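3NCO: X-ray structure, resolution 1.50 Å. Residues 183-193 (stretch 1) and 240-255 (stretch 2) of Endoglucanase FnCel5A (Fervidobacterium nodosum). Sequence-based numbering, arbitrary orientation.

Stretch 1 183-193: NYSYVRELKLV
Stretch 2, residues 240-255: NHFKYVSEWAKKNNVP

Two segments of one chain pack side by side here: a short 3-10 segment, Tyr184 to Glu189, that runs on into an extended tail, and an α-helix that enters from earlier in the chain. They advance in the same direction. The CA atoms of Tyr184 and Val245 lie 6.6 Å apart, those of Arg188 and Trp248 7.0 Å, and those of Leu192 and Asn252 8.0 Å, so the gap widens slightly toward the C-terminal end. Together the stretches bury 659 Å².

Asn183, with chi1 t, prepares the 3-10 turn: its OD1 accepts from Ser185 N at 3.0 Å and from Ser185 OG at 2.7 Å, the latter reached with Ser185 chi1 p. Backbone bonds such as Tyr186 N to Asn183 O (3.0 Å) and Leu190 N to Val187 O (3.1 Å) fix the tight winding. Beyond it, Leu190 to Val193 adopt extended phi/psi values. On the helix, His241, Tyr244, Val245 and Trp248 provide most of the contact, following the three-to-four-residue repeat that returns side chains to one side.

Tyr184 (chi1 p, chi2 90°) directs its CA-to-CB bond toward the helix and lays its ring against His241 (chi1 m) in an offset stack, with centroids 4.1 Å apart and planes at 27°. His241 CB also sits over the phenol face, 3.9 Å from the ring centroid. A flat tyrosine suits this place, offering a broad face to the imidazole while Val245 CG2 approaches its edge; that methyl is 3.8 Å from Tyr184 CB.

Tyr244 and Trp248 both have chi1 t and point toward the first stretch, one helical turn apart. The edge of the Tyr244 ring meets the carbonyls of Tyr184 and Ser185, its CE2 lying 3.7 Å from Ser185 O. Arg188, p at chi1 and then t, t, extends along this exposed border, and its NH2 donates to Tyr244 OH at 3.1 Å, although the modelled hydroxyl position is less certain. The long side chain can thus add a polar contact beside the apolar packing.

Val187, buried with chi1 p, fits between these aromatics: CG1 is 3.8 Å from Tyr244 CE2, while CG2 is 3.4 Å from Trp248 CE3 and 3.7 Å from the centroid of the indole six-membered ring, over its face. A compact branched residue can serve both neighbours. Trp248, with chi2 92°, combines this broad apolar surface with a polar NE1, which donates to a water at 2.9 Å. That water in turn donates to Arg188 O at 3.1 Å and Leu190 O at 2.8 Å, satisfying polar groups where the 3-10 segment gives way to the tail.

Leu190 (t, p) brings CD2 to 4.0 Å from Trp248 CH2. Leu192 (m, t) reaches further along the helix, its CD1 3.9 Å from Trp248 CH2 and 3.8 Å from both Asn252 CB and Val254 CG1. Asn253, at phi/psi 55/46, forms a Schellman motif that turns the chain, and Val254 (chi1 p) then points toward Leu192.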

# COMPACT_ATOMS: atom_id res chain seq x y z
N ASN A 183 7.23 -9.04 -0.67
CA ASN A 183 8.41 -9.04 -1.53
C ASN A 183 8.07 -9.77 -2.85
O ASN A 183 7.35 -10.79 -2.85
CB ASN A 183 9.55 -9.74 -0.81
CG ASN A 183 10.79 -9.91 -1.69
OD1 ASN A 183 10.86 -10.83 -2.51
ND2 ASN A 183 11.76 -9.03 -1.51
N TYR A 184 8.52 -9.18 -3.96
CA TYR A 184 8.13 -9.60 -5.32
C TYR A 184 8.29 -11.11 -5.52
O TYR A 184 7.47 -11.72 -6.20
CB TYR A 184 8.95 -8.81 -6.40
CG TYR A 184 10.30 -9.42 -6.56
CD1 TYR A 184 10.52 -10.44 -7.50
CD2 TYR A 184 11.35 -9.08 -5.70
CE1 TYR A 184 11.73 -11.08 -7.60
CE2 TYR A 184 12.61 -9.75 -5.78
CZ TYR A 184 12.77 -10.74 -6.76
OH TYR A 184 13.96 -11.43 -6.83
N SER A 185 9.31 -11.71 -4.90
CA SER A 185 9.64 -13.09 -5.23
C SER A 185 8.66 -14.07 -4.63
O SER A 185 8.68 -15.28 -5.00
CB SER A 185 11.04 -13.44 -4.78
OG SER A 185 11.13 -13.41 -3.38
N TYR A 186 7.83 -13.62 -3.69
CA TYR A 186 6.90 -14.53 -3.04
C TYR A 186 5.53 -14.55 -3.72
O TYR A 186 4.59 -15.14 -3.23
CB TYR A 186 6.78 -14.15 -1.54
CG TYR A 186 8.02 -14.43 -0.76
CD1 TYR A 186 8.16 -15.62 -0.06
CD2 TYR A 186 9.06 -13.49 -0.71
CE1 TYR A 186 9.32 -15.90 0.65
CE2 TYR A 186 10.24 -13.75 0.02
CZ TYR A 186 10.33 -14.95 0.71
OH TYR A 186 11.46 -15.25 1.44
N VAL A 187 5.43 -13.89 -4.86
CA VAL A 187 4.17 -13.84 -5.59
C VAL A 187 3.63 -15.27 -5.87
O VAL A 187 2.43 -15.52 -5.76
CB VAL A 187 4.32 -12.94 -6.85
CG1 VAL A 187 4.99 -13.69 -8.03
CG2 VAL A 187 3.00 -12.39 -7.24
N ARG A 188 4.52 -16.23 -6.13
CA ARG A 188 4.09 -17.57 -6.48
C ARG A 188 3.50 -18.31 -5.30
O ARG A 188 2.94 -19.39 -5.47
CB ARG A 188 5.28 -18.37 -7.04
CG ARG A 188 6.49 -18.46 -6.04
CD ARG A 188 7.65 -19.23 -6.71
NE ARG A 188 8.74 -19.69 -5.84
CZ ARG A 188 9.86 -19.02 -5.50
NH1 ARG A 188 10.75 -19.65 -4.71
NH2 ARG A 188 10.11 -17.74 -5.88
N GLU A 189 3.65 -17.79 -4.08
CA GLU A 189 3.13 -18.49 -2.91
C GLU A 189 1.69 -18.10 -2.69
O GLU A 189 1.02 -18.71 -1.91
CB GLU A 189 3.92 -18.12 -1.63
CG GLU A 189 5.44 -18.26 -1.75
CD GLU A 189 5.93 -19.68 -1.83
OE1 GLU A 189 5.14 -20.63 -1.58
OE2 GLU A 189 7.13 -19.84 -2.15
N LEU A 190 1.23 -17.04 -3.35
CA LEU A 190 -0.14 -16.55 -3.12
C LEU A 190 -1.13 -17.42 -3.86
O LEU A 190 -0.96 -17.65 -5.07
CB LEU A 190 -0.23 -15.10 -3.60
CG LEU A 190 -1.51 -14.33 -3.39
CD1 LEU A 190 -1.92 -14.28 -1.91
CD2 LEU A 190 -1.37 -12.89 -3.99
N LYS A 191 -2.16 -17.92 -3.15
CA LYS A 191 -3.25 -18.69 -3.77
C LYS A 191 -4.48 -17.78 -3.92
O LYS A 191 -4.95 -17.22 -2.92
CB LYS A 191 -3.60 -19.91 -2.93
CG LYS A 191 -4.66 -20.73 -3.53
CD LYS A 191 -5.30 -21.68 -2.53
CE LYS A 191 -4.37 -22.83 -2.19
NZ LYS A 191 -5.09 -23.68 -1.19
N LEU A 192 -4.98 -17.64 -5.14
CA LEU A 192 -6.09 -16.73 -5.41
C LEU A 192 -7.44 -17.40 -5.09
O LEU A 192 -7.48 -18.55 -4.61
CB LEU A 192 -6.00 -16.14 -6.82
CG LEU A 192 -4.76 -15.27 -7.05
CD1 LEU A 192 -4.73 -14.73 -8.47
CD2 LEU A 192 -4.82 -14.07 -6.07
N VAL A 193 -8.51 -16.67 -5.22
CA VAL A 193 -9.86 -17.21 -5.07
C VAL A 193 -10.61 -16.76 -6.32
O VAL A 193 -10.13 -15.91 -7.06
CB VAL A 193 -10.55 -16.68 -3.81
CG1 VAL A 193 -9.82 -17.25 -2.56
CG2 VAL A 193 -10.57 -15.20 -3.80
N ASN A 240 13.95 -7.74 -14.37
CA ASN A 240 13.86 -9.19 -14.16
C ASN A 240 12.84 -9.45 -13.04
O ASN A 240 12.00 -10.35 -13.12
CB ASN A 240 15.28 -9.75 -13.85
CG ASN A 240 15.34 -11.30 -13.71
OD1 ASN A 240 15.12 -12.05 -14.68
ND2 ASN A 240 15.70 -11.77 -12.52
N HIS A 241 12.95 -8.68 -11.95
CA HIS A 241 12.01 -8.83 -10.82
C HIS A 241 10.54 -8.59 -11.26
O HIS A 241 9.63 -9.34 -10.88
CB HIS A 241 12.39 -7.84 -9.74
CG HIS A 241 13.70 -8.14 -9.09
ND1 HIS A 241 14.40 -7.21 -8.35
CD2 HIS A 241 14.45 -9.28 -9.07
CE1 HIS A 241 15.49 -7.77 -7.86
NE2 HIS A 241 15.55 -9.03 -8.28
N PHE A 242 10.30 -7.49 -11.95
CA PHE A 242 8.92 -7.09 -12.31
C PHE A 242 8.37 -8.02 -13.40
O PHE A 242 7.15 -8.35 -13.38
CB PHE A 242 8.88 -5.65 -12.81
CG PHE A 242 8.90 -4.62 -11.72
CD1 PHE A 242 9.78 -4.72 -10.64
CD2 PHE A 242 7.98 -3.59 -11.73
CE1 PHE A 242 9.75 -3.75 -9.59
CE2 PHE A 242 7.94 -2.65 -10.70
CZ PHE A 242 8.85 -2.72 -9.66
N LYS A 243 9.23 -8.46 -14.31
CA LYS A 243 8.82 -9.50 -15.30
C LYS A 243 8.31 -10.79 -14.62
O LYS A 243 7.32 -11.42 -15.04
CB LYS A 243 9.94 -9.77 -16.28
CG LYS A 243 9.57 -10.80 -17.38
CD LYS A 243 10.74 -10.98 -18.37
CE LYS A 243 11.70 -12.00 -17.82
NZ LYS A 243 11.97 -13.06 -18.83
N TYR A 244 9.01 -11.21 -13.56
CA TYR A 244 8.56 -12.36 -12.83
C TYR A 244 7.14 -12.15 -12.31
O TYR A 244 6.30 -13.05 -12.41
CB TYR A 244 9.54 -12.62 -11.68
CG TYR A 244 9.24 -13.81 -10.81
CD1 TYR A 244 9.48 -15.10 -11.27
CD2 TYR A 244 8.80 -13.63 -9.49
CE1 TYR A 244 9.24 -16.19 -10.47
CE2 TYR A 244 8.53 -14.79 -8.66
CZ TYR A 244 8.77 -16.04 -9.20
OH TYR A 244 8.58 -17.20 -8.47
N VAL A 245 6.86 -10.96 -11.74
CA VAL A 245 5.49 -10.70 -11.22
C VAL A 245 4.47 -10.63 -12.37
O VAL A 245 3.35 -11.17 -12.24
CB VAL A 245 5.44 -9.41 -10.41
CG1 VAL A 245 3.98 -9.08 -9.89
CG2 VAL A 245 6.45 -9.53 -9.18
N SER A 246 4.86 -9.98 -13.46
CA SER A 246 4.00 -9.86 -14.61
C SER A 246 3.66 -11.21 -15.20
O SER A 246 2.50 -11.51 -15.49
CB SER A 246 4.69 -8.96 -15.65
OG SER A 246 4.02 -9.07 -16.89
N GLU A 247 4.66 -12.09 -15.38
CA GLU A 247 4.31 -13.41 -15.91
C GLU A 247 3.34 -14.18 -14.99
O GLU A 247 2.37 -14.83 -15.45
CB GLU A 247 5.59 -14.23 -16.17
CG GLU A 247 6.52 -13.59 -17.23
CD GLU A 247 7.86 -14.32 -17.40
OE1 GLU A 247 8.26 -15.13 -16.51
OE2 GLU A 247 8.55 -14.09 -18.44
N TRP A 248 3.58 -14.10 -13.69
CA TRP A 248 2.64 -14.72 -12.73
C TRP A 248 1.23 -14.14 -12.81
O TRP A 248 0.24 -14.88 -12.83
CB TRP A 248 3.21 -14.63 -11.28
CG TRP A 248 2.32 -15.23 -10.27
CD1 TRP A 248 2.34 -16.52 -9.81
CD2 TRP A 248 1.23 -14.59 -9.57
NE1 TRP A 248 1.34 -16.72 -8.89
CE2 TRP A 248 0.65 -15.55 -8.71
CE3 TRP A 248 0.71 -13.27 -9.58
CZ2 TRP A 248 -0.45 -15.24 -7.83
CZ3 TRP A 248 -0.39 -12.97 -8.74
CH2 TRP A 248 -0.94 -13.95 -7.87
N ALA A 249 1.15 -12.80 -12.84
CA ALA A 249 -0.16 -12.16 -12.88
C ALA A 249 -0.94 -12.50 -14.18
O ALA A 249 -2.19 -12.65 -14.14
CB ALA A 249 -0.01 -10.68 -12.70
N LYS A 250 -0.23 -12.55 -15.30
CA LYS A 250 -0.91 -12.91 -16.55
C LYS A 250 -1.42 -14.35 -16.47
O LYS A 250 -2.52 -14.68 -16.97
CB LYS A 250 0.06 -12.77 -17.71
CG LYS A 250 0.35 -11.33 -18.08
CD LYS A 250 1.52 -11.53 -19.00
CE LYS A 250 1.96 -10.32 -19.66
NZ LYS A 250 3.11 -10.90 -20.46
N LYS A 251 -0.59 -15.24 -15.90
CA LYS A 251 -1.00 -16.65 -15.80
C LYS A 251 -2.20 -16.77 -14.90
O LYS A 251 -3.06 -17.65 -15.13
CB LYS A 251 0.16 -17.49 -15.26
CG LYS A 251 -0.17 -18.97 -15.16
CD LYS A 251 0.95 -19.76 -14.56
CE LYS A 251 0.56 -21.26 -14.49
NZ LYS A 251 -0.10 -21.72 -15.72
N ASN A 252 -2.27 -15.90 -13.87
CA ASN A 252 -3.34 -15.98 -12.86
C ASN A 252 -4.50 -14.99 -13.08
O ASN A 252 -5.48 -14.90 -12.28
CB ASN A 252 -2.75 -15.86 -11.45
CG ASN A 252 -1.94 -17.11 -11.10
OD1 ASN A 252 -0.72 -17.14 -11.29
ND2 ASN A 252 -2.61 -18.14 -10.68
N ASN A 253 -4.43 -14.33 -14.25
CA ASN A 253 -5.54 -13.50 -14.73
C ASN A 253 -5.92 -12.45 -13.70
O ASN A 253 -7.11 -12.25 -13.44
CB ASN A 253 -6.74 -14.40 -15.03
CG ASN A 253 -6.37 -15.52 -15.98
OD1 ASN A 253 -6.62 -16.72 -15.73
ND2 ASN A 253 -5.75 -15.13 -17.09
N VAL A 254 -4.93 -11.78 -13.14
CA VAL A 254 -5.20 -10.78 -12.07
C VAL A 254 -4.35 -9.52 -12.30
O VAL A 254 -3.22 -9.62 -12.77
CB VAL A 254 -4.96 -11.43 -10.68
CG1 VAL A 254 -3.48 -11.73 -10.48
CG2 VAL A 254 -5.58 -10.64 -9.53
N PRO A 255 -4.90 -8.32 -11.99
CA PRO A 255 -4.07 -7.12 -12.16
C PRO A 255 -3.14 -6.93 -10.96
O PRO A 255 -3.39 -7.51 -9.90
CB PRO A 255 -5.08 -5.97 -12.13
CG PRO A 255 -6.44 -6.55 -11.97
CD PRO A 255 -6.28 -8.00 -11.55
O HOH W 1 0.40 -18.82 -7.18